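Competence protein ComEA-related protein (Thermus thermophilus, PDB 2DUY) is of unknown function but, as a small helix-hairpin-helix protein related to the competence protein ComEA, probably binds DNA. Local coordinates at residues A[33-38]-A[67-72]; A[41-46]-A[53-58]. All coordinates share one frame; numbering follows the deposited sequence.

Contact 1: residues A[33-38]-A[67-72]; sequences PGIGPV and ERLRPY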
loop_
_atom_site.group_PDB
_atom_site.type_symbol
_atom_site.label_atom_id
_atom_site.label_comp_id
_atom_site.label_asym_id
_atom_site.label_seq_id
_atom_site.Cartn_x
_atom_site.Cartn_y
_atom_site.Cartn_z
ATOM N N PRO A 33 -0.907 -3.880 7.004
ATOM C CA PRO A 33 -1.740 -3.470 8.132
ATOM C C PRO A 33 -2.698 -2.332 7.791
ATOM O O PRO A 33 -2.284 -1.270 7.327
ATOM C CB PRO A 33 -0.710 -3.086 9.194
ATOM C CG PRO A 33 0.450 -2.603 8.379
ATOM C CD PRO A 33 0.517 -3.630 7.275
ATOM N N GLY A 34 -3.985 -2.566 8.006
ATOM C CA GLY A 34 -4.973 -1.538 7.737
ATOM C C GLY A 34 -5.480 -1.459 6.310
ATOM O O GLY A 34 -6.303 -0.604 5.995
ATOM N N ILE A 35 -5.007 -2.349 5.445
ATOM C CA ILE A 35 -5.440 -2.340 4.049
ATOM C C ILE A 35 -6.392 -3.483 3.743
ATOM O O ILE A 35 -6.009 -4.651 3.775
ATOM C CB ILE A 35 -4.236 -2.436 3.092
ATOM C CG1 ILE A 35 -3.310 -1.239 3.312
ATOM C CG2 ILE A 35 -4.723 -2.488 1.640
ATOM C CD1 ILE A 35 -4.007 0.107 3.243
ATOM N N GLY A 36 -7.635 -3.129 3.448
ATOM C CA GLY A 36 -8.645 -4.118 3.131
ATOM C C GLY A 36 -8.855 -4.190 1.630
ATOM O O GLY A 36 -8.106 -3.579 0.867
ATOM N N PRO A 37 -9.872 -4.927 1.173
ATOM C CA PRO A 37 -10.128 -5.040 -0.265
ATOM C C PRO A 37 -10.471 -3.730 -0.970
ATOM O O PRO A 37 -10.120 -3.546 -2.131
ATOM C CB PRO A 37 -11.259 -6.064 -0.332
ATOM C CG PRO A 37 -11.979 -5.856 0.963
ATOM C CD PRO A 37 -10.849 -5.716 1.943
ATOM N N VAL A 38 -11.155 -2.825 -0.285
ATOM C CA VAL A 38 -11.529 -1.555 -0.894
ATOM C C VAL A 38 -10.322 -0.649 -1.078
ATOM O O VAL A 38 -10.141 -0.052 -2.141
ATOM C CB VAL A 38 -12.580 -0.821 -0.053
ATOM C CG1 VAL A 38 -12.834 0.566 -0.623
ATOM C CG2 VAL A 38 -13.870 -1.629 -0.041
ATOM N N GLU A 67 1.502 6.540 7.993
ATOM C CA GLU A 67 2.582 6.513 8.973
ATOM C C GLU A 67 2.928 5.086 9.381
ATOM O O GLU A 67 4.100 4.722 9.507
ATOM C CB GLU A 67 2.181 7.322 10.210
ATOM C CG GLU A 67 3.305 7.531 11.216
ATOM C CD GLU A 67 2.882 8.392 12.402
ATOM O OE1 GLU A 67 3.754 8.752 13.221
ATOM O OE2 GLU A 67 1.676 8.706 12.518
ATOM N N ARG A 68 1.901 4.274 9.572
ATOM C CA ARG A 68 2.101 2.891 9.979
ATOM C C ARG A 68 2.666 2.027 8.860
ATOM O O ARG A 68 3.416 1.085 9.118
ATOM C CB ARG A 68 0.777 2.288 10.451
ATOM C CG ARG A 68 0.101 3.043 11.581
ATOM C CD ARG A 68 0.938 3.045 12.859
ATOM N NE ARG A 68 2.091 3.941 12.782
ATOM C CZ ARG A 68 2.807 4.324 13.835
ATOM N NH1 ARG A 68 2.490 3.887 15.047
ATOM N NH2 ARG A 68 3.834 5.151 13.682
ATOM N N LEU A 69 2.300 2.350 7.622
ATOM C CA LEU A 69 2.734 1.584 6.458
ATOM C C LEU A 69 4.105 1.900 5.884
ATOM O O LEU A 69 4.680 1.067 5.189
ATOM C CB LEU A 69 1.722 1.732 5.323
ATOM C CG LEU A 69 0.324 1.151 5.490
ATOM C CD1 LEU A 69 -0.536 1.598 4.323
ATOM C CD2 LEU A 69 0.387 -0.364 5.566
ATOM N N ARG A 70 4.629 3.089 6.156
ATOM C CA ARG A 70 5.918 3.479 5.589
ATOM C C ARG A 70 7.053 2.471 5.727
ATOM O O ARG A 70 7.846 2.297 4.805
ATOM C CB ARG A 70 6.368 4.830 6.153
ATOM C CG ARG A 70 5.474 5.986 5.731
ATOM C CD ARG A 70 6.281 7.245 5.478
ATOM N NE ARG A 70 5.410 8.367 5.147
ATOM C CZ ARG A 70 4.725 9.059 6.047
ATOM N NH1 ARG A 70 4.824 8.746 7.331
ATOM N NH2 ARG A 70 3.938 10.056 5.666
ATOM N N PRO A 71 7.157 1.798 6.880
ATOM C CA PRO A 71 8.252 0.833 7.004
ATOM C C PRO A 71 8.162 -0.354 6.037
ATOM O O PRO A 71 9.181 -0.945 5.688
ATOM C CB PRO A 71 8.147 0.385 8.464
ATOM C CG PRO A 71 7.587 1.608 9.149
ATOM C CD PRO A 71 6.508 2.030 8.183
ATOM N N TYR A 72 6.946 -0.686 5.604
ATOM C CA TYR A 72 6.720 -1.833 4.721
ATOM C C TYR A 72 6.619 -1.552 3.220
ATOM O O TYR A 72 6.532 -2.485 2.426
ATOM C CB TYR A 72 5.432 -2.564 5.132
ATOM C CG TYR A 72 5.300 -2.849 6.610
ATOM C CD1 TYR A 72 4.866 -1.859 7.491
ATOM C CD2 TYR A 72 5.649 -4.095 7.134
ATOM C CE1 TYR A 72 4.791 -2.102 8.860
ATOM C CE2 TYR A 72 5.580 -4.346 8.497
ATOM C CZ TYR A 72 5.152 -3.343 9.354
ATOM O OH TYR A 72 5.111 -3.573 10.713
#
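With CG anti to the carbonyl carbon (chi1 -66°) and CD1 continuing away from the backbone (chi2 172°), Leu69 sends its two methyl groups into the loop 33-38, one to Pro33 and the other to Ile35. Ile35 answers with CG1 beside its own backbone N (chi1 -60°), a setting that carries CD1 toward the leucine, and the two methyls meet at 3.9 Å between Ile35 CD1 and Leu69 CD1. The leucine and proline side chains slide past each other in opposite directions, Leu69 CD2 lying 3.6 Å from Pro33 CG, with Pro33 CD close behind. The same methyl also comes within 3.3 Å of the carbonyl oxygen Pro33 O, so the loop backbone as well as the ring bounds the leucine.

Residues 33-36 belong to the hairpin between helices 26-29 and 37-45, the Gly-Ile-Gly turn of a helix-hairpin-helix motif. Gly34 has a positive phi, and Gly36 serves as N-cap of helix 37-45. In this family the glycine-rich hairpin commonly meets the DNA backbone, a role that can only be inferred here. Leu69 comes from helix 63-69 and reaches across to the hairpin; Leu32 also packs on it.

No hydrogen bond spans the two segments; the contact is made by van der Waals packing. An alanine in place of Leu69 would probably leave Ile35 CD1 and the Pro33 ring without their shared partner and open a gap between hairpin and helix. At the more exposed margin the Tyr72 ring approaches the proline obliquely, Pro33 CG standing 4.4 Å from Tyr72 CE1. A backbone hydrogen bond to Val19 places Tyr72 beside the small parallel sheet of strands 19-20 and 73-74.

Contact 2: residues A[41-46]-A[53-58]; sequences RRIVEG and EDLLKV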
loop_
_atom_site.group_PDB
_atom_site.type_symbol
_atom_site.label_atom_id
_atom_site.label_comp_id
_atom_site.label_asym_id
_atom_site.label_seq_id
_atom_site.Cartn_x
_atom_site.Cartn_y
_atom_site.Cartn_z
ATOM N N ARG A 41 -7.892 -2.049 -3.715
ATOM C CA ARG A 41 -8.389 -1.765 -5.063
ATOM C C ARG A 41 -8.066 -0.331 -5.482
ATOM O O ARG A 41 -7.614 -0.087 -6.603
ATOM C CB ARG A 41 -9.902 -1.964 -5.122
ATOM C CG ARG A 41 -10.457 -2.016 -6.534
ATOM C CD ARG A 41 -11.957 -1.717 -6.578
ATOM N NE ARG A 41 -12.222 -0.304 -6.852
ATOM C CZ ARG A 41 -12.260 0.661 -5.937
ATOM N NH1 ARG A 41 -12.057 0.384 -4.653
ATOM N NH2 ARG A 41 -12.487 1.914 -6.313
ATOM N N ARG A 42 -8.311 0.623 -4.588
ATOM C CA ARG A 42 -8.029 2.026 -4.897
ATOM C C ARG A 42 -6.535 2.260 -5.103
ATOM O O ARG A 42 -6.137 3.097 -5.907
ATOM C CB ARG A 42 -8.529 2.935 -3.773
ATOM C CG ARG A 42 -10.041 2.949 -3.629
ATOM C CD ARG A 42 -10.474 3.700 -2.385
ATOM N NE ARG A 42 -11.927 3.804 -2.300
ATOM C CZ ARG A 42 -12.582 4.288 -1.248
ATOM N NH1 ARG A 42 -11.908 4.712 -0.181
ATOM N NH2 ARG A 42 -13.909 4.356 -1.267
ATOM N N ILE A 43 -5.706 1.538 -4.362
ATOM C CA ILE A 43 -4.267 1.697 -4.518
ATOM C C ILE A 43 -3.876 1.261 -5.935
ATOM O O ILE A 43 -3.148 1.972 -6.612
ATOM C CB ILE A 43 -3.491 0.871 -3.463
ATOM C CG1 ILE A 43 -3.668 1.526 -2.088
ATOM C CG2 ILE A 43 -1.992 0.788 -3.833
ATOM C CD1 ILE A 43 -3.091 0.721 -0.934
ATOM N N VAL A 44 -4.367 0.109 -6.389
ATOM C CA VAL A 44 -4.025 -0.357 -7.747
ATOM C C VAL A 44 -4.504 0.640 -8.791
ATOM O O VAL A 44 -3.781 0.971 -9.742
ATOM C CB VAL A 44 -4.665 -1.726 -8.092
ATOM C CG1 VAL A 44 -4.337 -2.094 -9.549
ATOM C CG2 VAL A 44 -4.145 -2.799 -7.157
ATOM N N GLU A 45 -5.731 1.115 -8.614
ATOM C CA GLU A 45 -6.322 2.063 -9.551
ATOM C C GLU A 45 -5.584 3.395 -9.603
ATOM O O GLU A 45 -5.629 4.095 -10.617
ATOM C CB GLU A 45 -7.798 2.292 -9.200
ATOM C CG GLU A 45 -8.667 1.060 -9.452
ATOM C CD GLU A 45 -10.145 1.313 -9.228
ATOM O OE1 GLU A 45 -10.963 0.488 -9.682
ATOM O OE2 GLU A 45 -10.491 2.330 -8.596
ATOM N N GLY A 46 -4.897 3.740 -8.517
ATOM C CA GLY A 46 -4.166 4.991 -8.484
ATOM C C GLY A 46 -2.753 4.948 -9.053
ATOM O O GLY A 46 -2.071 5.972 -9.079
ATOM N N GLU A 53 4.856 8.586 -0.693
ATOM C CA GLU A 53 4.000 9.664 -0.232
ATOM C C GLU A 53 2.857 9.954 -1.198
ATOM O O GLU A 53 1.892 10.628 -0.829
ATOM C CB GLU A 53 4.832 10.923 -0.001
ATOM C CG GLU A 53 4.458 11.700 1.247
ATOM C CD GLU A 53 4.437 10.847 2.510
ATOM O OE1 GLU A 53 5.016 9.731 2.526
ATOM O OE2 GLU A 53 3.844 11.310 3.500
ATOM N N ASP A 54 2.950 9.451 -2.425
ATOM C CA ASP A 54 1.877 9.675 -3.389
ATOM C C ASP A 54 0.642 8.872 -2.989
ATOM O O ASP A 54 -0.434 9.058 -3.547
ATOM C CB ASP A 54 2.310 9.307 -4.816
ATOM C CG ASP A 54 3.345 10.273 -5.385
ATOM O OD1 ASP A 54 3.348 11.460 -5.004
ATOM O OD2 ASP A 54 4.147 9.853 -6.243
ATOM N N LEU A 55 0.792 7.987 -2.011
ATOM C CA LEU A 55 -0.339 7.188 -1.546
ATOM C C LEU A 55 -1.414 8.098 -0.957
ATOM O O LEU A 55 -2.576 7.694 -0.808
ATOM C CB LEU A 55 0.133 6.184 -0.500
ATOM C CG LEU A 55 -0.764 4.994 -0.194
ATOM C CD1 LEU A 55 -1.039 4.185 -1.486
ATOM C CD2 LEU A 55 -0.056 4.126 0.845
ATOM N N LEU A 56 -1.037 9.329 -0.626
ATOM C CA LEU A 56 -2.003 10.273 -0.074
ATOM C C LEU A 56 -3.061 10.661 -1.108
ATOM O O LEU A 56 -4.029 11.350 -0.772
ATOM C CB LEU A 56 -1.304 11.530 0.464
ATOM C CG LEU A 56 -0.515 11.300 1.759
ATOM C CD1 LEU A 56 0.175 12.582 2.196
ATOM C CD2 LEU A 56 -1.484 10.820 2.851
ATOM N N LYS A 57 -2.890 10.232 -2.357
ATOM C CA LYS A 57 -3.902 10.538 -3.369
ATOM C C LYS A 57 -5.039 9.520 -3.312
ATOM O O LYS A 57 -6.077 9.710 -3.941
ATOM C CB LYS A 57 -3.313 10.524 -4.781
ATOM C CG LYS A 57 -3.007 9.144 -5.332
ATOM C CD LYS A 57 -2.698 9.223 -6.822
ATOM C CE LYS A 57 -1.463 8.428 -7.181
ATOM N NZ LYS A 57 -1.156 8.532 -8.641
ATOM N N VAL A 58 -4.847 8.448 -2.547
ATOM C CA VAL A 58 -5.859 7.398 -2.444
ATOM C C VAL A 58 -6.892 7.722 -1.378
ATOM O O VAL A 58 -6.539 8.008 -0.236
ATOM C CB VAL A 58 -5.222 6.043 -2.103
ATOM C CG1 VAL A 58 -6.297 4.969 -2.030
ATOM C CG2 VAL A 58 -4.184 5.688 -3.150
#
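Val58 and Leu55 press against the same turn of helix 37-45 from the 3-10 segment and the residue that follows it. Val58 CG1 projects anti to its backbone N (chi1 -179°) and reaches the helix beside Arg42, 3.5 Å from Arg42 CB. Its other methyl, CG2, faces Ile43 more distantly, 4.3 Å from Ile43 CG1. Leu55 makes the closer approach to that isoleucine: the side chains cross at a slant, with Leu55 CD1 3.8 Å from Ile43 CG1. These three buried aliphatic residues form the dense side of the contact, where Ile61 touches both Ile43 and Leu55, and together they join helix 37-45 to the 3-10 segment that precedes helix 63-69.

Towards solvent the contact thins to two long cationic chains. The extended Arg42 leads away from Val58, and its NH1 donates to Lys59 O. Lys57 instead bends at chi3 (134°) so that NZ swings over to the end of the helix, where Lys57 NZ donates to Gly46 O at 2.8 Å with a C=O...N angle of 163°; a weak bond to Pro48 O accompanies it. At the C-terminal end of helix 37-45 the ammonium would probably be favoured by the partial negative charge of the helix end, so a charged bond closes the solvent side of an apolar contact.

Contact 2 is nested inside the loop of chain closed by contact 1, and the two have centres about 11 Å apart. Helix 37-45 serves both: contact 1 involves the hairpin leading into its start, and contact 2 its last turn. The segments also meet directly, since Arg70 of 67-72 forms a salt bridge with Glu53 of 53-58; the 2.5 Å between Arg70 NH2 and Glu53 OE2 is unusually short and its exact value doubtful. Contact 1 thus brings helix 63-69 to the hairpin before helix 37-45, and contact 2 brings the 3-10 segment to that helix's far end. No ligand or nucleic acid marks a binding site; hairpin 33-36 is the likelier part to meet DNA, judging from the family.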